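Local coordinates for protein pyrethroid hydrolase (Sphingobium faniae, PDB 5Y5R) that hydrolyses the ester bond of pyrethroid insecticides such as cypermethrin and permethrin, releasing an alcohol and a cyclopropanecarboxylic acid, at residues 103-108 / 213-218. Residues are numbered along the deposited sequence; the frame is centred on the assembly and turned at random.
Sequences AVLTAP and MQKEFP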
ATOM      1  N   ALA A 103      -0.018  -5.250  -3.143  1.00 15.51           N
ATOM      2  CA  ALA A 103       0.978  -4.355  -2.578  1.00 18.36           C
ATOM      3  C   ALA A 103       2.367  -4.958  -2.720  1.00 18.65           C
ATOM      4  O   ALA A 103       2.519  -6.151  -2.949  1.00 14.90           O
ATOM      5  CB  ALA A 103       0.702  -4.068  -1.085  1.00 17.21           C
ATOM      6  N   VAL A 104       3.383  -4.111  -2.565  1.00 24.88           N
ATOM      7  CA  VAL A 104       4.768  -4.566  -2.639  1.00 20.35           C
ATOM      8  C   VAL A 104       5.061  -5.323  -1.345  1.00 16.12           C
ATOM      9  O   VAL A 104       5.089  -4.740  -0.258  1.00 17.60           O
ATOM     10  CB  VAL A 104       5.739  -3.390  -2.852  1.00 17.46           C
ATOM     11  CG1 VAL A 104       7.166  -3.887  -2.927  1.00 21.06           C
ATOM     12  CG2 VAL A 104       5.396  -2.646  -4.111  1.00 27.43           C
ATOM     13  N   LEU A 105       5.298  -6.625  -1.465  1.00 18.94           N
ATOM     14  CA  LEU A 105       5.644  -7.500  -0.352  1.00 16.18           C
ATOM     15  C   LEU A 105       7.019  -8.056  -0.686  1.00 18.43           C
ATOM     16  O   LEU A 105       7.165  -8.883  -1.588  1.00 16.21           O
ATOM     17  CB  LEU A 105       4.626  -8.625  -0.176  1.00 20.54           C
ATOM     18  CG  LEU A 105       5.080  -9.687   0.816  1.00 25.11           C
ATOM     19  CD1 LEU A 105       5.069  -9.092   2.235  1.00 18.57           C
ATOM     20  CD2 LEU A 105       4.238 -10.969   0.705  1.00 20.58           C
ATOM     21  N   THR A 106       8.042  -7.514  -0.051  1.00 21.44           N
ATOM     22  CA  THR A 106       9.390  -7.962  -0.323  1.00 19.40           C
ATOM     23  C   THR A 106       9.943  -8.665   0.896  1.00 20.45           C
ATOM     24  O   THR A 106       9.568  -8.379   2.038  1.00 20.72           O
ATOM     25  CB  THR A 106      10.310  -6.809  -0.788  1.00 16.76           C
ATOM     26  OG1 THR A 106      10.432  -5.798   0.221  1.00 21.40           O
ATOM     27  CG2 THR A 106       9.710  -6.208  -1.969  1.00 18.17           C
ATOM     28  N   ALA A 107      10.794  -9.633   0.616  1.00 21.63           N
ATOM     29  CA  ALA A 107      11.453 -10.356   1.646  1.00 21.16           C
ATOM     30  C   ALA A 107      12.423  -9.423   2.350  1.00 24.02           C
ATOM     31  O   ALA A 107      12.871  -8.430   1.765  1.00 28.57           O
ATOM     32  CB  ALA A 107      12.180 -11.555   1.037  1.00 24.45           C
ATOM     33  N   PRO A 108      12.799  -9.747   3.587  1.00 23.11           N
ATOM     34  CA  PRO A 108      13.805  -8.944   4.294  1.00 26.74           C
ATOM     35  C   PRO A 108      15.069  -8.722   3.469  1.00 21.28           C
ATOM     36  O   PRO A 108      15.662  -9.658   2.941  1.00 24.54           O
ATOM     37  CB  PRO A 108      14.087  -9.785   5.544  1.00 25.52           C
ATOM     38  CG  PRO A 108      12.694 -10.508   5.773  1.00 26.25           C
ATOM     39  CD  PRO A 108      12.392 -10.931   4.378  1.00 27.54           C
HETATM   40  N   MSE A 213       5.758 -12.553  -5.425  1.00 21.87           N
HETATM   41  CA  MSE A 213       6.140 -11.933  -4.176  1.00 19.89           C
HETATM   42  C   MSE A 213       5.711 -12.763  -2.965  1.00 21.66           C
HETATM   43  O   MSE A 213       6.500 -12.965  -2.040  1.00 21.66           O
HETATM   44  CB  MSE A 213       5.567 -10.516  -4.113  1.00 17.15           C
HETATM   45  CG  MSE A 213       6.346  -9.613  -5.047  1.00 20.07           C
HETATM   46 SE   MSE A 213       5.814  -7.736  -4.995  0.71 32.24          SE
HETATM   47  CE  MSE A 213       4.017  -7.891  -5.651  1.00 13.33           C
ATOM     48  N   GLN A 214       4.465 -13.238  -2.961  1.00 21.16           N
ATOM     49  CA  GLN A 214       4.064 -14.169  -1.898  1.00 26.48           C
ATOM     50  C   GLN A 214       5.005 -15.363  -1.844  1.00 21.00           C
ATOM     51  O   GLN A 214       5.487 -15.739  -0.770  1.00 21.85           O
ATOM     52  CB  GLN A 214       2.625 -14.647  -2.110  1.00 23.62           C
ATOM     53  CG  GLN A 214       1.635 -13.542  -2.058  1.00 21.60           C
ATOM     54  CD  GLN A 214       0.289 -13.953  -2.579  1.00 24.77           C
ATOM     55  OE1 GLN A 214      -0.414 -14.779  -1.981  1.00 28.95           O
ATOM     56  NE2 GLN A 214      -0.082 -13.389  -3.702  1.00 19.06           N
ATOM     57  N   LYS A 215       5.343 -15.906  -3.009  1.00 23.89           N
ATOM     58  CA  LYS A 215       6.158 -17.113  -3.076  1.00 27.97           C
ATOM     59  C   LYS A 215       7.546 -16.900  -2.470  1.00 34.88           C
ATOM     60  O   LYS A 215       8.111 -17.828  -1.871  1.00 29.28           O
ATOM     61  CB  LYS A 215       6.255 -17.579  -4.532  1.00 30.36           C
ATOM     62  CG  LYS A 215       7.122 -18.784  -4.735  1.00 32.47           C
ATOM     63  CD  LYS A 215       7.080 -19.320  -6.153  1.00 36.23           C
ATOM     64  CE  LYS A 215       7.312 -20.839  -6.117  1.00 38.61           C
ATOM     65  NZ  LYS A 215       8.706 -21.170  -5.710  1.00 42.91           N
ATOM     66  N   GLU A 216       8.146 -15.708  -2.667  1.00 28.58           N
ATOM     67  CA  GLU A 216       9.517 -15.466  -2.221  1.00 28.21           C
ATOM     68  C   GLU A 216       9.616 -14.900  -0.803  1.00 25.19           C
ATOM     69  O   GLU A 216      10.728 -14.813  -0.271  1.00 30.07           O
ATOM     70  CB  GLU A 216      10.227 -14.523  -3.205  1.00 28.06           C
ATOM     71  CG  GLU A 216      10.479 -15.172  -4.570  1.00 21.95           C
ATOM     72  CD  GLU A 216      11.252 -14.315  -5.568  1.00 25.86           C
ATOM     73  OE1 GLU A 216      11.121 -14.589  -6.779  1.00 28.11           O
ATOM     74  OE2 GLU A 216      11.911 -13.321  -5.199  1.00 26.20           O
ATOM     75  N   PHE A 217       8.490 -14.535  -0.158  1.00 21.90           N
ATOM     76  CA  PHE A 217       8.577 -14.069   1.224  1.00 28.21           C
ATOM     77  C   PHE A 217       8.731 -15.263   2.161  1.00 26.85           C
ATOM     78  O   PHE A 217       8.033 -16.266   2.002  1.00 26.48           O
ATOM     79  CB  PHE A 217       7.328 -13.270   1.628  1.00 21.58           C
ATOM     80  CG  PHE A 217       7.473 -12.534   2.945  1.00 27.32           C
ATOM     81  CD1 PHE A 217       7.984 -11.238   3.004  1.00 23.08           C
ATOM     82  CD2 PHE A 217       7.111 -13.133   4.123  1.00 21.14           C
ATOM     83  CE1 PHE A 217       8.103 -10.587   4.222  1.00 26.04           C
ATOM     84  CE2 PHE A 217       7.248 -12.489   5.330  1.00 27.57           C
ATOM     85  CZ  PHE A 217       7.729 -11.207   5.382  1.00 27.12           C
ATOM     86  N   PRO A 218       9.613 -15.166   3.158  1.00 28.25           N
ATOM     87  CA  PRO A 218       9.861 -16.316   4.041  1.00 29.04           C
ATOM     88  C   PRO A 218       8.742 -16.498   5.059  1.00 30.02           C
ATOM     89  O   PRO A 218       8.382 -15.571   5.792  1.00 34.71           O
ATOM     90  CB  PRO A 218      11.188 -15.955   4.717  1.00 27.59           C
ATOM     91  CG  PRO A 218      11.200 -14.481   4.716  1.00 25.59           C
ATOM     92  CD  PRO A 218      10.498 -14.029   3.473  1.00 24.41           C
TER
HETATM   93  O   HOH W   1       8.806 -11.321  -1.531  1.00 20.95           O
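Leu105 sets CD1 against the Phe217 ring, while the Met213 side chain runs past the Leu105 backbone. This joins two parts of the alpha/beta-hydrolase fold: the loop that follows the central strand 95-101, and the C-terminal end of helix 207-216. Leu105 CD1 lies 3.7 Å from Phe217 CD1, and the two side chains run roughly perpendicular. Leu105 CD2 lies against the last helical turn, 4.1 Å from Gln214 CA. With CG of Leu105 anti to the backbone N (chi1 170°), the branch points at Phe217, and CD2 borders the helix. The Phe217 ring receives Thr106 O at its edge, near the ring plane, 3.4 Å from CD1. That carbonyl is also hydrogen-bonded by Asn183 ND2. Farther along, the CD atoms of Pro108 and Pro218 touch at 3.7 Å, and Ala107 CB touches Pro218 CD.

The selenomethionine Met213 runs along the loop backbone, with its SE 3.7 Å from Leu105 N. A bend at its last torsion (chi3 -64°) brings Met213 CE to 3.5 Å from Ala103 O, which also accepts a hydrogen bond from Tyr196 OH. Tyr196, on strand 194-199, touches Leu105, Met213 and Gln214. Replacing Leu105 by an alanine would probably open a gap beside the Phe217 ring and leave it freer to shift.

The loop also borders the active site. Val104 touches the bound pyrethroid, and its backbone is hydrogen-bonded to Ser78, which lies in a probable nucleophile elbow. Glu216 OE2 forms a salt bridge with Arg123 NH2. Between the two backbones sits one water. It donates to Leu105 O and to Met213 O, and its oxygen is 2.9 Å from each of these two atoms.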